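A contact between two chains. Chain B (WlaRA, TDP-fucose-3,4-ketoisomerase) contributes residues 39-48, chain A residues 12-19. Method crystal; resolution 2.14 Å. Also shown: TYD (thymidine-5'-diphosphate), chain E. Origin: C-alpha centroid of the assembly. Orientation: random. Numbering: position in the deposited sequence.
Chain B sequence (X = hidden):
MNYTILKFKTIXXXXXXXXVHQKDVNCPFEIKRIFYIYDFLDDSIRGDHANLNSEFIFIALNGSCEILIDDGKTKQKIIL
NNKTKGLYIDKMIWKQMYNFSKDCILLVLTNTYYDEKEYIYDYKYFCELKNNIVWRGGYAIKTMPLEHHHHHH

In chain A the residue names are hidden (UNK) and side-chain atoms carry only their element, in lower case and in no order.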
# COMPACT_ATOMS: atom_id res chain seq x y z
N ASP B 39 -11.34 -6.22 8.52
CA ASP B 39 -12.38 -7.12 9.06
C ASP B 39 -12.28 -7.23 10.56
O ASP B 39 -12.19 -8.33 11.11
CB ASP B 39 -12.32 -8.52 8.44
CG ASP B 39 -12.93 -8.58 7.06
OD1 ASP B 39 -13.33 -7.54 6.48
OD2 ASP B 39 -12.98 -9.71 6.56
N PHE B 40 -12.24 -6.07 11.20
CA PHE B 40 -12.00 -5.98 12.62
C PHE B 40 -13.31 -6.31 13.34
O PHE B 40 -14.37 -5.80 12.99
CB PHE B 40 -11.58 -4.56 13.01
CG PHE B 40 -10.27 -4.14 12.41
CD1 PHE B 40 -9.06 -4.45 13.06
CD2 PHE B 40 -10.24 -3.43 11.22
CE1 PHE B 40 -7.87 -4.03 12.52
CE2 PHE B 40 -9.04 -2.98 10.70
CZ PHE B 40 -7.85 -3.31 11.33
N LEU B 41 -13.22 -7.17 14.36
CA LEU B 41 -14.37 -7.39 15.26
C LEU B 41 -14.22 -6.40 16.41
O LEU B 41 -13.21 -5.68 16.48
CB LEU B 41 -14.44 -8.85 15.69
CG LEU B 41 -14.42 -9.76 14.45
CD1 LEU B 41 -13.91 -11.18 14.71
CD2 LEU B 41 -15.78 -9.80 13.80
N ASP B 42 -15.23 -6.35 17.28
CA ASP B 42 -15.49 -5.21 18.20
C ASP B 42 -14.34 -4.63 19.05
O ASP B 42 -14.15 -3.42 19.23
CB ASP B 42 -16.57 -5.63 19.21
CG ASP B 42 -17.96 -5.43 18.68
OD1 ASP B 42 -18.76 -4.84 19.42
OD2 ASP B 42 -18.23 -5.84 17.53
N ASP B 43 -13.58 -5.56 19.58
CA ASP B 43 -12.66 -5.40 20.69
C ASP B 43 -11.23 -5.58 20.20
O ASP B 43 -10.31 -5.73 20.99
CB ASP B 43 -12.94 -6.61 21.57
CG ASP B 43 -13.17 -7.87 20.72
OD1 ASP B 43 -13.70 -7.73 19.57
OD2 ASP B 43 -12.82 -8.98 21.17
N SER B 44 -11.04 -5.62 18.88
CA SER B 44 -9.78 -6.03 18.27
C SER B 44 -8.71 -5.01 18.65
O SER B 44 -8.98 -3.81 18.68
CB SER B 44 -9.92 -6.10 16.74
OG SER B 44 -8.63 -6.26 16.13
N ILE B 45 -7.51 -5.51 18.92
CA ILE B 45 -6.35 -4.69 19.24
C ILE B 45 -5.13 -5.15 18.45
O ILE B 45 -4.86 -6.35 18.38
CB ILE B 45 -6.02 -4.86 20.73
CG1 ILE B 45 -7.11 -4.19 21.57
CG2 ILE B 45 -4.69 -4.21 21.10
CD1 ILE B 45 -7.03 -4.61 23.02
N ARG B 46 -4.38 -4.22 17.84
CA ARG B 46 -3.16 -4.63 17.14
C ARG B 46 -2.00 -3.89 17.75
O ARG B 46 -2.14 -2.97 18.55
CB ARG B 46 -3.18 -4.33 15.64
CG ARG B 46 -4.43 -4.72 14.83
CD ARG B 46 -4.54 -6.18 14.50
NE ARG B 46 -3.32 -6.77 13.92
CZ ARG B 46 -3.30 -7.88 13.18
NH1 ARG B 46 -2.14 -8.33 12.75
NH2 ARG B 46 -4.39 -8.57 12.89
N GLY B 47 -0.83 -4.32 17.34
CA GLY B 47 0.42 -3.79 17.83
C GLY B 47 0.85 -4.49 19.11
O GLY B 47 1.02 -5.70 19.14
N ASP B 48 1.10 -3.69 20.14
CA ASP B 48 1.77 -4.17 21.35
C ASP B 48 3.23 -4.61 21.10
O ASP B 48 3.72 -5.66 21.56
CB ASP B 48 0.92 -5.25 22.05
CG ASP B 48 -0.37 -4.70 22.62
OD1 ASP B 48 -0.31 -3.68 23.33
OD2 ASP B 48 -1.44 -5.32 22.38
N UNK A 12 -4.65 -14.59 9.75
CA UNK A 12 -5.89 -14.39 10.50
C UNK A 12 -5.55 -14.49 11.99
O UNK A 12 -5.29 -15.57 12.51
o UNK A 12 -8.15 -14.88 8.05
c UNK A 12 -6.93 -15.41 10.06
c UNK A 12 -7.15 -15.40 8.55
n UNK A 12 -6.20 -15.95 7.81
N UNK A 13 -5.50 -13.34 12.67
CA UNK A 13 -5.21 -13.30 14.11
C UNK A 13 -5.71 -12.03 14.74
O UNK A 13 -6.17 -11.13 14.04
c UNK A 13 -3.73 -13.44 14.42
o UNK A 13 -3.00 -12.27 14.09
N UNK A 14 -5.69 -11.97 16.07
CA UNK A 14 -6.13 -10.78 16.79
C UNK A 14 -7.45 -10.26 16.28
O UNK A 14 -7.68 -9.03 16.21
c UNK A 14 -3.72 -10.16 17.19
c UNK A 14 -5.06 -9.69 16.67
c UNK A 14 -2.81 -8.98 17.33
n UNK A 14 -0.46 -8.24 17.61
c UNK A 14 -1.38 -9.43 17.50
N UNK A 15 -8.34 -11.18 15.93
CA UNK A 15 -9.70 -10.79 15.58
C UNK A 15 -9.76 -9.90 14.34
O UNK A 15 -10.60 -9.01 14.20
c UNK A 15 -10.35 -10.09 16.78
o UNK A 15 -12.46 -10.83 17.66
c UNK A 15 -11.25 -11.01 17.59
n UNK A 15 -10.65 -12.01 18.20
N UNK A 16 -8.82 -10.13 13.43
CA UNK A 16 -8.79 -9.33 12.22
C UNK A 16 -7.99 -10.07 11.18
O UNK A 16 -7.59 -11.22 11.41
o UNK A 16 -7.12 -7.91 13.39
c UNK A 16 -8.27 -7.92 12.56
N UNK A 17 -7.76 -9.45 10.03
CA UNK A 17 -7.02 -10.12 8.97
C UNK A 17 -5.93 -9.23 8.42
O UNK A 17 -6.16 -8.04 8.21
c UNK A 17 -10.03 -11.94 7.36
c UNK A 17 -9.12 -11.39 8.44
c UNK A 17 -7.96 -10.54 7.87
c UNK A 17 -7.16 -11.29 6.84
N UNK A 18 -4.74 -9.80 8.25
CA UNK A 18 -3.55 -9.08 7.83
C UNK A 18 -3.06 -9.64 6.52
O UNK A 18 -2.86 -10.85 6.38
c UNK A 18 -2.47 -9.23 8.90
c UNK A 18 -0.10 -9.24 9.64
c UNK A 18 -0.82 -7.36 8.34
c UNK A 18 -1.03 -8.83 8.50
N UNK A 19 -2.86 -8.74 5.55
CA UNK A 19 -2.29 -9.09 4.24
C UNK A 19 -0.97 -8.35 4.00
O UNK A 19 -0.92 -7.09 3.98
o UNK A 19 -4.93 -10.02 3.73
c UNK A 19 -4.35 -9.47 2.83
n UNK A 19 -4.75 -9.55 1.59
c UNK A 19 -3.19 -8.59 3.11
PA TYD E . 2.53 -8.34 14.38
O1A TYD E . 3.22 -9.19 15.42
O2A TYD E . 3.20 -7.10 13.85
O3A TYD E . 1.08 -7.92 14.96
PB TYD E . 0.43 -6.50 14.56
O1B TYD E . -0.80 -6.41 15.44
O2B TYD E . 1.51 -5.50 14.89
O3B TYD E . 0.12 -6.63 13.09
O5' TYD E . 2.14 -9.28 13.13
C5' TYD E . 1.09 -10.23 13.24
C4' TYD E . 1.62 -11.62 12.89
O4' TYD E . 1.71 -11.76 11.47
C3' TYD E . 3.01 -11.84 13.47
O3' TYD E . 2.99 -12.95 14.37
C2' TYD E . 3.92 -12.13 12.29
C1' TYD E . 3.04 -12.07 11.05
N1 TYD E . 3.53 -11.03 10.15
C2 TYD E . 4.25 -11.39 8.99
O2 TYD E . 4.46 -12.60 8.75
N3 TYD E . 4.71 -10.46 8.14
C4 TYD E . 4.51 -9.16 8.37
O4 TYD E . 4.94 -8.30 7.57
C5 TYD E . 3.75 -8.75 9.58
C5M TYD E . 3.50 -7.30 9.87
C6 TYD E . 3.29 -9.74 10.44
O HOH W 1 -3.33 -10.97 11.76
O HOH W 2 -7.59 -8.45 19.42

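Position 12 of chain A carries two side-chain carbons, the second bearing one oxygen and one nitrogen. Its CB points away from this stretch of chain B, and no atom of it comes within contact distance of the stretch. A carbon with both O and N is an amide, and two carbons make it the short one: A:Asn12, in a strand that is about to turn.

Position 13 has one carbon and one oxygen. The oxygen lies 2.7 Å from the oxygen of water 1, and that water accepts a hydrogen bond from B:Arg46 NH2 at 2.9 Å. A lone hydroxymethyl is serine, A:Ser13, whose hydroxyl can hydrogen-bond to the water, so the two side chains are linked through one water.

Position 14 shows four carbons in an unbranched row ending in nitrogen, the third carbon 3.5 Å from B:Ile45 O. This is lysine. With chi2 to chi4 all t, the side chain of A:Lys14 is extended from CA to NZ. Its NZ donates to the diphosphate atoms O1B, at 2.9 Å, and O3A, at 3.1 Å. A long side chain with a cationic tip suits a site where phosphate oxygens lie at such a distance. The backbone matters too: B:Ser44 OG donates to A:Lys14 O at 2.9 Å.

Position 15 again has two carbons, the second with one O and one N; the oxygen lies 3.3 Å from B:Leu41 CD1, while the backbone O accepts from B:Leu41 N at 3.2 Å. This is A:Asn15. Its phi/psi of 63/31 follows 47/38 at A:Lys14, giving the central pair of a type I' turn, and asparagine tolerates this left-handed region better than most residues.

Position 16 has one carbon and one oxygen and is buried, with its CB 3.6 Å from B:Phe40 CD1. This is A:Ser16. Its OG accepts from B:Arg46 NH2 at 2.9 Å and donates to A:Lys14 O at 3.1 Å, so one small hydroxyl serves both the neighbouring chain and its own turn.

Position 17 has four carbons, forked at the first, one arm two carbons long, whose end lies 3.8 Å from B:Asp39 OD2: A:Ile17. Its CB points sideways, but the longer arm lets CD1 reach B:Asp39.

Position 18 also has four carbons, but the fork is at the second, and one tip lies 3.8 Å from B:Arg46 NH1, so it is leucine. A:Leu18 CD2 is also 3.5 Å from TYD C6, an apolar surface beside the base.

Position 19 has two carbons, the second with one O and one N. A:Asn19 is out of reach of this stretch of chain B, and its amide is hydrogen-bonded elsewhere in the structure.

The contact works by setting the A:Ser13 to A:Ser16 turn against the loop of chain B, with B:Leu41 and B:Ser44 holding its carbonyls. The ligand joins the chains: TYD O1B accepts from A:Lys14 NZ, from B:Gly47 N at 2.8 Å and from B:Arg46 NE at 3.0 Å, while B:Arg46 NH1 donates to TYD O3B at 2.8 Å. The nucleotide site is therefore built from both subunits.

Chain A, residues 12-19: NSKNSILN
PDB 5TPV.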